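Local coordinates for protein alkaline phosphatase (Thermus thermophilus, PDB 7KWD) that probably hydrolyses phosphate monoesters as a homodimeric, zinc- and magnesium-dependent alkaline phosphatase, at residues A[41-46]-A[462-467]; A[299-304]-A[310-315]; A[32-37]-A[440-445]. One frame throughout, in Å; residues are numbered along the deposited sequence.

From the N terminus, the loop 32-37 comes first and runs almost at once into strand 40-46, the strand of contact 1. Contact 2 follows far along the chain and closes a short loop, from the end of helix 283-306 into strand 310-325. Contact 3 then brings strand 438-443 back to the N-terminal loop, and contact 1 is completed last by helix 459-468. Contacts 1 and 3 therefore cross along the sequence, and both long loops enclose contact 2. In space strand 310-325 lies between strands 40-46 and 438-443, and Glu466 ties the two crossing contacts together by accepting from Leu34 N and Gly35 N.

Contact 1 (A[41-46]-A[462-467]); sequences LIVFVY and RLMGEA
Met464 reaches from helix 459-468 to the side chains of Leu41 and Val43, two alternate residues of strand 40-46 whose CB atoms point to the helix. Leu41 CD2 accompanies the methionine from CB to the sulfur, and Val43 joins only at SD. Met464 CB lies 3.8 Å from Leu41 CD2, and Met464 CG is again 3.8 Å from that same Leu41 CD2, so a single methyl rides along the first two carbons. The sulfur then touches both strand residues: Met464 SD is 3.8 Å from Leu41 CD2 and 3.7 Å from Val43 CG2. A bend at chi3 (-69°) turns the terminal CE out of the extended line of the chain, and the sulfur is the last atom to meet the strand. Both strand side chains cross the methionine at about a right angle. In Val43 the branch used is CG2, opposite the carbonyl carbon, while CG1 stands anti to the backbone N (chi1 -175°). The interface is buried and apolar, with the sulfur in contact with both aliphatic residues. On its flanks, strand 40-46 is hydrogen-bonded to strands 265-271 and 310-325, while Ala467, one turn after Leu463, packs on Leu311. This is helix-on-sheet packing in the alkaline phosphatase fold, where a helix from near the C terminus covers a central parallel strand that leads toward Asp47, a ligand of the magnesium and of one zinc ion.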
ATOM      1  N   LEU A  41      19.796 -17.195 -12.069  1.00 22.76           N
ATOM      2  CA  LEU A  41      18.791 -16.184 -11.753  1.00 19.42           C
ATOM      3  C   LEU A  41      17.580 -16.913 -11.215  1.00 24.76           C
ATOM      4  O   LEU A  41      17.049 -17.808 -11.880  1.00 21.10           O
ATOM      5  CB  LEU A  41      18.405 -15.386 -12.998  1.00 22.03           C
ATOM      6  CG  LEU A  41      17.277 -14.374 -12.839  1.00 26.03           C
ATOM      7  CD1 LEU A  41      17.722 -13.235 -11.947  1.00 24.28           C
ATOM      8  CD2 LEU A  41      16.875 -13.867 -14.214  1.00 23.77           C
ATOM      9  N   ILE A  42      17.131 -16.510 -10.040  1.00 22.48           N
ATOM     10  CA  ILE A  42      15.868 -16.978  -9.469  1.00 22.79           C
ATOM     11  C   ILE A  42      14.966 -15.769  -9.362  1.00 24.04           C
ATOM     12  O   ILE A  42      15.390 -14.731  -8.829  1.00 23.23           O
ATOM     13  CB  ILE A  42      16.062 -17.634  -8.088  1.00 21.10           C
ATOM     14  CG1 ILE A  42      17.119 -18.735  -8.177  1.00 27.58           C
ATOM     15  CG2 ILE A  42      14.745 -18.183  -7.598  1.00 26.77           C
ATOM     16  CD1 ILE A  42      17.536 -19.325  -6.865  1.00 27.17           C
ATOM     17  N   VAL A  43      13.747 -15.884  -9.880  1.00 22.95           N
ATOM     18  CA  VAL A  43      12.749 -14.818  -9.782  1.00 19.89           C
ATOM     19  C   VAL A  43      11.570 -15.355  -8.967  1.00 22.04           C
ATOM     20  O   VAL A  43      10.901 -16.300  -9.393  1.00 22.77           O
ATOM     21  CB  VAL A  43      12.279 -14.335 -11.165  1.00 22.96           C
ATOM     22  CG1 VAL A  43      11.324 -13.146 -11.018  1.00 22.47           C
ATOM     23  CG2 VAL A  43      13.467 -13.962 -12.097  1.00 25.65           C
ATOM     24  N   PHE A  44      11.305 -14.738  -7.824  1.00 22.61           N
ATOM     25  CA  PHE A  44      10.269 -15.170  -6.883  1.00 20.37           C
ATOM     26  C   PHE A  44       9.176 -14.108  -6.959  1.00 18.90           C
ATOM     27  O   PHE A  44       9.343 -12.991  -6.450  1.00 21.35           O
ATOM     28  CB  PHE A  44      10.852 -15.332  -5.480  1.00 23.10           C
ATOM     29  CG  PHE A  44       9.920 -15.991  -4.499  1.00 20.46           C
ATOM     30  CD1 PHE A  44       8.676 -16.433  -4.843  1.00 22.41           C
ATOM     31  CD2 PHE A  44      10.319 -16.104  -3.148  1.00 22.39           C
ATOM     32  CE1 PHE A  44       7.811 -16.986  -3.929  1.00 26.79           C
ATOM     33  CE2 PHE A  44       9.460 -16.705  -2.213  1.00 26.82           C
ATOM     34  CZ  PHE A  44       8.203 -17.146  -2.612  1.00 27.43           C
ATOM     35  N   VAL A  45       8.076 -14.445  -7.630  1.00 21.41           N
ATOM     36  CA  VAL A  45       6.949 -13.523  -7.780  1.00 18.14           C
ATOM     37  C   VAL A  45       5.939 -13.789  -6.672  1.00 21.85           C
ATOM     38  O   VAL A  45       5.461 -14.916  -6.519  1.00 21.88           O
ATOM     39  CB  VAL A  45       6.279 -13.671  -9.147  1.00 23.42           C
ATOM     40  CG1 VAL A  45       5.086 -12.710  -9.245  1.00 20.57           C
ATOM     41  CG2 VAL A  45       7.288 -13.453 -10.251  1.00 25.78           C
ATOM     42  N   TYR A  46       5.613 -12.740  -5.911  1.00 19.67           N
ATOM     43  CA  TYR A  46       4.480 -12.724  -4.996  1.00 17.41           C
ATOM     44  C   TYR A  46       3.302 -12.116  -5.761  1.00 22.95           C
ATOM     45  O   TYR A  46       3.185 -10.905  -5.890  1.00 22.70           O
ATOM     46  CB  TYR A  46       4.818 -11.894  -3.762  1.00 21.05           C
ATOM     47  CG  TYR A  46       5.664 -12.537  -2.673  1.00 23.50           C
ATOM     48  CD1 TYR A  46       6.950 -13.001  -2.928  1.00 21.54           C
ATOM     49  CD2 TYR A  46       5.208 -12.585  -1.359  1.00 18.54           C
ATOM     50  CE1 TYR A  46       7.724 -13.528  -1.917  1.00 25.32           C
ATOM     51  CE2 TYR A  46       5.986 -13.099  -0.335  1.00 23.32           C
ATOM     52  CZ  TYR A  46       7.236 -13.571  -0.620  1.00 28.41           C
ATOM     53  OH  TYR A  46       8.005 -14.110   0.385  1.00 25.88           O
ATOM     54  N   ARG A 462      15.207  -5.356 -17.614  1.00 23.10           N
ATOM     55  CA  ARG A 462      16.582  -4.879 -17.733  1.00 22.08           C
ATOM     56  C   ARG A 462      17.491  -5.474 -16.670  1.00 24.18           C
ATOM     57  O   ARG A 462      18.646  -5.827 -16.953  1.00 24.50           O
ATOM     58  CB  ARG A 462      16.603  -3.352 -17.661  1.00 23.84           C
ATOM     59  CG  ARG A 462      15.897  -2.765 -18.855  1.00 25.57           C
ATOM     60  CD  ARG A 462      16.093  -1.271 -18.990  1.00 26.26           C
ATOM     61  NE  ARG A 462      15.003  -0.761 -19.792  1.00 43.37           N
ATOM     62  CZ  ARG A 462      13.861  -0.340 -19.269  1.00 37.76           C
ATOM     63  NH1 ARG A 462      13.705  -0.340 -17.949  1.00 30.55           N
ATOM     64  NH2 ARG A 462      12.893   0.079 -20.063  1.00 49.55           N
ATOM     65  N   LEU A 463      16.993  -5.605 -15.438  1.00 20.85           N
ATOM     66  CA  LEU A 463      17.807  -6.199 -14.390  1.00 22.56           C
ATOM     67  C   LEU A 463      18.119  -7.658 -14.691  1.00 20.79           C
ATOM     68  O   LEU A 463      19.242  -8.124 -14.468  1.00 21.05           O
ATOM     69  CB  LEU A 463      17.097  -6.098 -13.046  1.00 22.20           C
ATOM     70  CG  LEU A 463      16.781  -4.699 -12.537  1.00 25.66           C
ATOM     71  CD1 LEU A 463      15.909  -4.848 -11.290  1.00 26.69           C
ATOM     72  CD2 LEU A 463      18.028  -3.969 -12.259  1.00 23.48           C
ATOM     73  N   MET A 464      17.128  -8.409 -15.158  1.00 22.73           N
ATOM     74  CA  MET A 464      17.395  -9.798 -15.509  1.00 22.71           C
ATOM     75  C   MET A 464      18.419  -9.883 -16.628  1.00 22.62           C
ATOM     76  O   MET A 464      19.319 -10.743 -16.601  1.00 22.40           O
ATOM     77  CB  MET A 464      16.112 -10.505 -15.918  1.00 21.81           C
ATOM     78  CG  MET A 464      15.117 -10.588 -14.799  1.00 23.93           C
ATOM     79  SD  MET A 464      13.840 -11.823 -15.060  1.00 21.47           S
ATOM     80  CE  MET A 464      12.901 -11.134 -16.415  1.00 22.12           C
ATOM     81  N   GLY A 465      18.295  -9.009 -17.623  1.00 26.89           N
ATOM     82  CA  GLY A 465      19.211  -9.069 -18.754  1.00 23.19           C
ATOM     83  C   GLY A 465      20.622  -8.680 -18.365  1.00 25.48           C
ATOM     84  O   GLY A 465      21.585  -9.289 -18.824  1.00 20.89           O
ATOM     85  N   GLU A 466      20.763  -7.646 -17.541  1.00 23.49           N
ATOM     86  CA  GLU A 466      22.072  -7.265 -17.041  1.00 27.04           C
ATOM     87  C   GLU A 466      22.690  -8.402 -16.265  1.00 25.27           C
ATOM     88  O   GLU A 466      23.835  -8.780 -16.510  1.00 23.56           O
ATOM     89  CB  GLU A 466      21.996  -6.031 -16.143  1.00 25.30           C
ATOM     90  CG  GLU A 466      23.326  -5.783 -15.425  1.00 29.02           C
ATOM     91  CD  GLU A 466      23.361  -4.480 -14.613  1.00 24.81           C
ATOM     92  OE1 GLU A 466      22.276  -3.900 -14.320  1.00 24.61           O
ATOM     93  OE2 GLU A 466      24.488  -4.067 -14.238  1.00 27.56           O
ATOM     94  N   ALA A 467      21.930  -8.971 -15.315  1.00 26.26           N
ATOM     95  CA  ALA A 467      22.492 -10.007 -14.452  1.00 23.67           C
ATOM     96  C   ALA A 467      23.135 -11.122 -15.264  1.00 25.94           C
ATOM     97  O   ALA A 467      24.185 -11.639 -14.878  1.00 24.12           O
ATOM     98  CB  ALA A 467      21.413 -10.611 -13.536  1.00 25.45           C
TER

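Contact 2 (A[299-304]-A[310-315]); sequences LLTAFV and TLLIVV
Chi1 of Val304 (176°) sets CG1 anti to the backbone N and CG2 beside that N, and chi1 of Leu312 (166°) carries that leucine's CG away from its own N, bringing the valine and leucine together. They belong to a helix-turn-strand (alpha-beta) unit of the alkaline phosphatase fold: helix 283-306 turns through a short loop into strand 310-325 and packs back over it, the axes of the two segments 8.8 Å apart and close to antiparallel at 155°. Val304 CG2 rests 3.8 Å from Leu312 CB, the side chains crossing at about a right angle. Farther out, Leu312 divides its methyls over the preceding helical turn: CD2 meets Thr301 CG2 at 4.0 Å and Leu300 CB at 4.1 Å, while CD1 approaches Leu300 CD1. Thr301 turns its methyl to the strand, while its hydroxyl is hydrogen-bonded to Leu297 O within the helix. Near the turn, Phe303 offers a ring edge to Thr310, whose OG1 lies near the ring plane, 3.9 Å from CE1, and is hydrogen-bonded to Asn40 ND2. Tyr443 of the next strand packs against Thr301, Val304 and Leu312. The tightest approach is to the backbone, with Val304 CG1 3.3 Å from Thr310 O.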
ATOM      1  N   LEU A 299      14.508 -20.964   1.971  1.00 26.81           N
ATOM      2  CA  LEU A 299      15.180 -21.908   1.095  1.00 27.73           C
ATOM      3  C   LEU A 299      15.994 -21.204   0.020  1.00 27.85           C
ATOM      4  O   LEU A 299      17.139 -21.568  -0.260  1.00 27.12           O
ATOM      5  CB  LEU A 299      14.141 -22.815   0.448  1.00 28.35           C
ATOM      6  CG  LEU A 299      14.570 -24.267   0.393  1.00 43.04           C
ATOM      7  CD1 LEU A 299      14.732 -24.806   1.813  1.00 53.15           C
ATOM      8  CD2 LEU A 299      13.505 -25.000  -0.380  1.00 43.96           C
ATOM      9  N   LEU A 300      15.392 -20.204  -0.634  1.00 24.21           N
ATOM     10  CA  LEU A 300      16.059 -19.563  -1.755  1.00 23.21           C
ATOM     11  C   LEU A 300      17.254 -18.750  -1.289  1.00 23.98           C
ATOM     12  O   LEU A 300      18.281 -18.722  -1.967  1.00 27.18           O
ATOM     13  CB  LEU A 300      15.061 -18.683  -2.506  1.00 22.75           C
ATOM     14  CG  LEU A 300      13.909 -19.447  -3.159  1.00 26.48           C
ATOM     15  CD1 LEU A 300      12.968 -18.491  -3.891  1.00 24.95           C
ATOM     16  CD2 LEU A 300      14.424 -20.562  -4.102  1.00 27.88           C
ATOM     17  N   THR A 301      17.136 -18.048  -0.155  1.00 24.10           N
ATOM     18  CA  THR A 301      18.274 -17.253   0.300  1.00 23.93           C
ATOM     19  C   THR A 301      19.413 -18.163   0.752  1.00 24.80           C
ATOM     20  O   THR A 301      20.585 -17.910   0.453  1.00 27.24           O
ATOM     21  CB  THR A 301      17.871 -16.287   1.412  1.00 25.95           C
ATOM     22  OG1 THR A 301      17.285 -16.989   2.509  1.00 23.96           O
ATOM     23  CG2 THR A 301      16.912 -15.265   0.883  1.00 23.82           C
ATOM     24  N   ALA A 302      19.089 -19.268   1.408  1.00 22.15           N
ATOM     25  CA  ALA A 302      20.146 -20.198   1.798  1.00 27.59           C
ATOM     26  C   ALA A 302      20.848 -20.754   0.568  1.00 28.24           C
ATOM     27  O   ALA A 302      22.071 -20.901   0.567  1.00 34.47           O
ATOM     28  CB  ALA A 302      19.573 -21.314   2.668  1.00 33.07           C
ATOM     29  N   PHE A 303      20.102 -21.030  -0.506  1.00 26.81           N
ATOM     30  CA  PHE A 303      20.752 -21.411  -1.759  1.00 27.89           C
ATOM     31  C   PHE A 303      21.667 -20.296  -2.289  1.00 27.13           C
ATOM     32  O   PHE A 303      22.801 -20.554  -2.713  1.00 28.62           O
ATOM     33  CB  PHE A 303      19.720 -21.785  -2.820  1.00 29.09           C
ATOM     34  CG  PHE A 303      20.342 -22.304  -4.096  1.00 27.63           C
ATOM     35  CD1 PHE A 303      20.683 -21.431  -5.115  1.00 26.83           C
ATOM     36  CD2 PHE A 303      20.623 -23.648  -4.258  1.00 30.07           C
ATOM     37  CE1 PHE A 303      21.274 -21.886  -6.271  1.00 30.08           C
ATOM     38  CE2 PHE A 303      21.209 -24.113  -5.417  1.00 31.15           C
ATOM     39  CZ  PHE A 303      21.547 -23.225  -6.425  1.00 30.64           C
ATOM     40  N   VAL A 304      21.200 -19.048  -2.285  1.00 23.39           N
ATOM     41  CA  VAL A 304      22.049 -17.976  -2.810  1.00 24.42           C
ATOM     42  C   VAL A 304      23.302 -17.821  -1.947  1.00 25.53           C
ATOM     43  O   VAL A 304      24.393 -17.582  -2.462  1.00 22.60           O
ATOM     44  CB  VAL A 304      21.256 -16.663  -2.913  1.00 25.49           C
ATOM     45  CG1 VAL A 304      22.149 -15.518  -3.356  1.00 27.43           C
ATOM     46  CG2 VAL A 304      20.108 -16.827  -3.919  1.00 28.37           C
ATOM     47  N   THR A 310      24.603 -16.567  -8.126  1.00 25.06           N
ATOM     48  CA  THR A 310      23.150 -16.618  -8.306  1.00 25.30           C
ATOM     49  C   THR A 310      22.506 -15.358  -7.760  1.00 24.52           C
ATOM     50  O   THR A 310      22.754 -14.987  -6.604  1.00 25.24           O
ATOM     51  CB  THR A 310      22.551 -17.821  -7.576  1.00 21.96           C
ATOM     52  OG1 THR A 310      23.169 -19.025  -8.044  1.00 23.38           O
ATOM     53  CG2 THR A 310      21.034 -17.870  -7.774  1.00 23.38           C
ATOM     54  N   LEU A 311      21.652 -14.736  -8.573  1.00 20.76           N
ATOM     55  CA  LEU A 311      20.879 -13.578  -8.145  1.00 18.57           C
ATOM     56  C   LEU A 311      19.442 -13.985  -7.838  1.00 26.04           C
ATOM     57  O   LEU A 311      18.813 -14.691  -8.629  1.00 24.54           O
ATOM     58  CB  LEU A 311      20.892 -12.489  -9.214  1.00 17.47           C
ATOM     59  CG  LEU A 311      19.928 -11.338  -8.900  1.00 23.93           C
ATOM     60  CD1 LEU A 311      20.431 -10.564  -7.686  1.00 23.05           C
ATOM     61  CD2 LEU A 311      19.794 -10.404 -10.078  1.00 25.34           C
ATOM     62  N   LEU A 312      18.916 -13.511  -6.710  1.00 24.91           N
ATOM     63  CA  LEU A 312      17.530 -13.726  -6.352  1.00 19.76           C
ATOM     64  C   LEU A 312      16.798 -12.398  -6.433  1.00 25.09           C
ATOM     65  O   LEU A 312      17.168 -11.430  -5.756  1.00 22.88           O
ATOM     66  CB  LEU A 312      17.386 -14.342  -4.956  1.00 17.41           C
ATOM     67  CG  LEU A 312      15.978 -14.278  -4.391  1.00 21.88           C
ATOM     68  CD1 LEU A 312      15.002 -15.084  -5.249  1.00 22.45           C
ATOM     69  CD2 LEU A 312      15.996 -14.730  -2.964  1.00 22.32           C
ATOM     70  N   ILE A 313      15.769 -12.352  -7.276  1.00 21.44           N
ATOM     71  CA  ILE A 313      14.857 -11.216  -7.366  1.00 19.91           C
ATOM     72  C   ILE A 313      13.541 -11.632  -6.730  1.00 20.17           C
ATOM     73  O   ILE A 313      12.954 -12.631  -7.151  1.00 22.80           O
ATOM     74  CB  ILE A 313      14.626 -10.778  -8.828  1.00 17.88           C
ATOM     75  CG1 ILE A 313      15.933 -10.343  -9.472  1.00 21.48           C
ATOM     76  CG2 ILE A 313      13.551  -9.670  -8.873  1.00 18.39           C
ATOM     77  CD1 ILE A 313      15.777  -9.793 -10.898  1.00 23.50           C
ATOM     78  N   VAL A 314      13.064 -10.855  -5.757  1.00 20.87           N
ATOM     79  CA  VAL A 314      11.761 -11.068  -5.124  1.00 18.24           C
ATOM     80  C   VAL A 314      10.891  -9.861  -5.454  1.00 22.21           C
ATOM     81  O   VAL A 314      11.257  -8.719  -5.150  1.00 22.67           O
ATOM     82  CB  VAL A 314      11.885 -11.270  -3.610  1.00 23.16           C
ATOM     83  CG1 VAL A 314      10.552 -11.662  -3.001  1.00 23.88           C
ATOM     84  CG2 VAL A 314      12.906 -12.336  -3.334  1.00 20.19           C
ATOM     85  N   VAL A 315       9.745 -10.107  -6.079  1.00 21.68           N
ATOM     86  CA  VAL A 315       8.955  -9.019  -6.629  1.00 19.49           C
ATOM     87  C   VAL A 315       7.480  -9.377  -6.560  1.00 20.89           C
ATOM     88  O   VAL A 315       7.086 -10.534  -6.778  1.00 22.04           O
ATOM     89  CB  VAL A 315       9.368  -8.721  -8.084  1.00 19.80           C
ATOM     90  CG1 VAL A 315       8.991  -9.877  -8.982  1.00 22.23           C
ATOM     91  CG2 VAL A 315       8.760  -7.392  -8.565  1.00 20.69           C
TER

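Contact 3 (A[32-37]-A[440-445]); sequences PSLGRR and LLLYGQ
The loop that leads into strand 40-46 packs on strand 438-443 and the residues after it. Leu34 and Leu442 form the apolar centre of this contact. Leu442 points its CB to the loop, whereas Leu34, whose CB points along the contact rather than into it, reaches in with its CD2 methyl: CD2 of Leu34 comes to 3.6 Å from CD1 of Leu442, methyl against methyl, the two side chains crossing obliquely. In both leucines CG stands opposite the carbonyl carbon (chi1 -70° in Leu34). In Leu442 the extended chi2 (176°) carries CD1 outward to the meeting point, whereas Leu34 meets it with CD2, the branch folded back from the extended line. Both residues are buried. Leu34 also packs on Leu311 of strand 310-325 and on Leu463 and Ala467 of helix 459-468, so it is wedged where strand, strand and helix come together.

Two residues farther along, the contact reaches the surface, where Arg36 and Gln445 are exposed. Arg36 lays its aliphatic part by the backbone of Gln445, with CG 3.9 Å from Gln445 O. The chain then bends at chi2 (-70°), and the guanidinium sits obliquely to that carbonyl; its NE is hydrogen-bonded to Gly446 O, the next residue on. Gln445 O is itself hydrogen-bonded to Tyr38 OH, just after the loop. A buried leucine pair, with an arginine beside it at the surface, thus lays the N-terminal loop across one face of strand 438-443, away from the metal sites, as a peripheral element of the alkaline phosphatase alpha/beta fold.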
ATOM      1  N   PRO A  32      18.203   1.882 -12.674  1.00 26.36           N
ATOM      2  CA  PRO A  32      19.439   1.605 -11.947  1.00 24.29           C
ATOM      3  C   PRO A  32      20.041   0.277 -12.350  1.00 25.45           C
ATOM      4  O   PRO A  32      19.338  -0.698 -12.608  1.00 22.54           O
ATOM      5  CB  PRO A  32      18.994   1.595 -10.473  1.00 22.36           C
ATOM      6  CG  PRO A  32      17.550   1.242 -10.544  1.00 21.44           C
ATOM      7  CD  PRO A  32      17.038   1.947 -11.771  1.00 22.82           C
ATOM      8  N   SER A  33      21.361   0.250 -12.354  1.00 19.82           N
ATOM      9  CA  SER A  33      22.154  -0.899 -12.741  1.00 23.40           C
ATOM     10  C   SER A  33      22.462  -1.756 -11.537  1.00 22.30           C
ATOM     11  O   SER A  33      22.603  -1.255 -10.416  1.00 24.44           O
ATOM     12  CB  SER A  33      23.486  -0.440 -13.365  1.00 29.16           C
ATOM     13  OG  SER A  33      23.268   0.097 -14.666  1.00 46.19           O
ATOM     14  N   LEU A  34      22.566  -3.067 -11.786  1.00 22.71           N
ATOM     15  CA  LEU A  34      23.089  -3.978 -10.774  1.00 22.24           C
ATOM     16  C   LEU A  34      24.571  -3.750 -10.530  1.00 27.77           C
ATOM     17  O   LEU A  34      25.031  -3.794  -9.383  1.00 27.66           O
ATOM     18  CB  LEU A  34      22.875  -5.414 -11.215  1.00 22.90           C
ATOM     19  CG  LEU A  34      21.452  -5.984 -11.240  1.00 25.03           C
ATOM     20  CD1 LEU A  34      21.509  -7.401 -11.842  1.00 28.90           C
ATOM     21  CD2 LEU A  34      20.840  -5.985  -9.825  1.00 25.82           C
ATOM     22  N   GLY A  35      25.337  -3.546 -11.590  1.00 25.10           N
ATOM     23  CA  GLY A  35      26.783  -3.495 -11.460  1.00 30.86           C
ATOM     24  C   GLY A  35      27.447  -4.814 -11.137  1.00 31.84           C
ATOM     25  O   GLY A  35      28.598  -4.812 -10.738  1.00 29.47           O
ATOM     26  N   ARG A  36      26.740  -5.934 -11.291  1.00 29.04           N
ATOM     27  CA  ARG A  36      27.255  -7.270 -11.022  1.00 34.96           C
ATOM     28  C   ARG A  36      26.734  -8.194 -12.110  1.00 26.01           C
ATOM     29  O   ARG A  36      25.710  -7.934 -12.735  1.00 25.72           O
ATOM     30  CB  ARG A  36      26.804  -7.853  -9.671  1.00 30.13           C
ATOM     31  CG  ARG A  36      27.257  -7.092  -8.462  1.00 38.31           C
ATOM     32  CD  ARG A  36      28.766  -7.212  -8.214  1.00 47.47           C
ATOM     33  NE  ARG A  36      29.186  -6.322  -7.129  1.00 58.39           N
ATOM     34  CZ  ARG A  36      30.437  -6.193  -6.686  1.00 61.01           C
ATOM     35  NH1 ARG A  36      31.416  -6.897  -7.239  1.00 57.31           N
ATOM     36  NH2 ARG A  36      30.707  -5.354  -5.689  1.00 55.90           N
ATOM     37  N   ARG A  37      27.450  -9.291 -12.318  1.00 23.78           N
ATOM     38  CA  ARG A  37      27.047 -10.327 -13.258  1.00 27.41           C
ATOM     39  C   ARG A  37      26.895 -11.642 -12.510  1.00 30.81           C
ATOM     40  O   ARG A  37      27.477 -11.834 -11.444  1.00 27.00           O
ATOM     41  CB  ARG A  37      28.034 -10.461 -14.376  1.00 27.36           C
ATOM     42  CG  ARG A  37      28.038  -9.266 -15.302  1.00 38.56           C
ATOM     43  CD  ARG A  37      29.447  -9.043 -15.811  1.00 52.80           C
ATOM     44  NE  ARG A  37      29.728  -7.719 -16.375  1.00 49.42           N
ATOM     45  CZ  ARG A  37      30.032  -7.498 -17.655  1.00 51.09           C
ATOM     46  NH1 ARG A  37      30.042  -8.504 -18.523  1.00 55.90           N
ATOM     47  NH2 ARG A  37      30.305  -6.276 -18.069  1.00 40.32           N
ATOM     48  N   LEU A 440       9.855  -4.558  -4.831  1.00 17.83           N
ATOM     49  CA  LEU A 440      10.932  -5.145  -5.626  1.00 19.01           C
ATOM     50  C   LEU A 440      12.164  -5.251  -4.738  1.00 18.99           C
ATOM     51  O   LEU A 440      12.595  -4.245  -4.161  1.00 22.00           O
ATOM     52  CB  LEU A 440      11.263  -4.296  -6.847  1.00 19.25           C
ATOM     53  CG  LEU A 440      12.560  -4.575  -7.613  1.00 20.05           C
ATOM     54  CD1 LEU A 440      12.615  -5.971  -8.274  1.00 25.27           C
ATOM     55  CD2 LEU A 440      12.683  -3.532  -8.684  1.00 24.07           C
ATOM     56  N   LEU A 441      12.735  -6.448  -4.665  1.00 20.53           N
ATOM     57  CA  LEU A 441      13.818  -6.735  -3.728  1.00 20.70           C
ATOM     58  C   LEU A 441      14.882  -7.595  -4.388  1.00 21.40           C
ATOM     59  O   LEU A 441      14.560  -8.571  -5.066  1.00 19.81           O
ATOM     60  CB  LEU A 441      13.278  -7.457  -2.488  1.00 19.08           C
ATOM     61  CG  LEU A 441      14.187  -8.261  -1.552  1.00 22.91           C
ATOM     62  CD1 LEU A 441      14.992  -7.329  -0.699  1.00 23.72           C
ATOM     63  CD2 LEU A 441      13.319  -9.130  -0.658  1.00 30.00           C
ATOM     64  N   LEU A 442      16.144  -7.266  -4.124  1.00 19.65           N
ATOM     65  CA  LEU A 442      17.290  -7.962  -4.693  1.00 24.11           C
ATOM     66  C   LEU A 442      18.101  -8.640  -3.602  1.00 24.87           C
ATOM     67  O   LEU A 442      18.482  -8.009  -2.608  1.00 22.81           O
ATOM     68  CB  LEU A 442      18.206  -7.010  -5.447  1.00 26.60           C
ATOM     69  CG  LEU A 442      17.531  -6.191  -6.550  1.00 22.00           C
ATOM     70  CD1 LEU A 442      18.543  -5.194  -7.158  1.00 24.37           C
ATOM     71  CD2 LEU A 442      17.005  -7.107  -7.592  1.00 25.42           C
ATOM     72  N   TYR A 443      18.383  -9.917  -3.787  1.00 21.72           N
ATOM     73  CA  TYR A 443      19.114 -10.682  -2.777  1.00 24.39           C
ATOM     74  C   TYR A 443      20.288 -11.326  -3.492  1.00 25.45           C
ATOM     75  O   TYR A 443      20.123 -12.294  -4.252  1.00 20.81           O
ATOM     76  CB  TYR A 443      18.231 -11.720  -2.090  1.00 25.35           C
ATOM     77  CG  TYR A 443      18.953 -12.421  -0.960  1.00 21.92           C
ATOM     78  CD1 TYR A 443      19.747 -13.537  -1.195  1.00 29.13           C
ATOM     79  CD2 TYR A 443      18.878 -11.944   0.334  1.00 22.68           C
ATOM     80  CE1 TYR A 443      20.436 -14.161  -0.166  1.00 23.17           C
ATOM     81  CE2 TYR A 443      19.548 -12.577   1.361  1.00 24.90           C
ATOM     82  CZ  TYR A 443      20.318 -13.689   1.106  1.00 27.59           C
ATOM     83  OH  TYR A 443      20.977 -14.297   2.157  1.00 26.71           O
ATOM     84  N   GLY A 444      21.457 -10.787  -3.259  1.00 33.28           N
ATOM     85  CA  GLY A 444      22.636 -11.262  -3.954  1.00 42.09           C
ATOM     86  C   GLY A 444      23.884 -10.651  -3.365  1.00 56.18           C
ATOM     87  O   GLY A 444      23.833  -9.755  -2.511  1.00 42.28           O
ATOM     88  N   GLN A 445      25.012 -11.170  -3.857  1.00 54.72           N
ATOM     89  CA  GLN A 445      26.316 -10.749  -3.382  1.00 53.86           C
ATOM     90  C   GLN A 445      26.713  -9.472  -4.093  1.00 34.29           C
ATOM     91  O   GLN A 445      26.594  -9.371  -5.320  1.00 39.94           O
ATOM     92  CB  GLN A 445      27.348 -11.851  -3.647  1.00 52.18           C
ATOM     93  CG  GLN A 445      28.784 -11.465  -3.321  1.00 53.03           C
ATOM     94  CD  GLN A 445      29.730 -12.663  -3.385  1.00 69.45           C
ATOM     95  OE1 GLN A 445      30.437 -12.859  -4.381  1.00 57.12           O
ATOM     96  NE2 GLN A 445      29.738 -13.474  -2.320  1.00 56.33           N
TER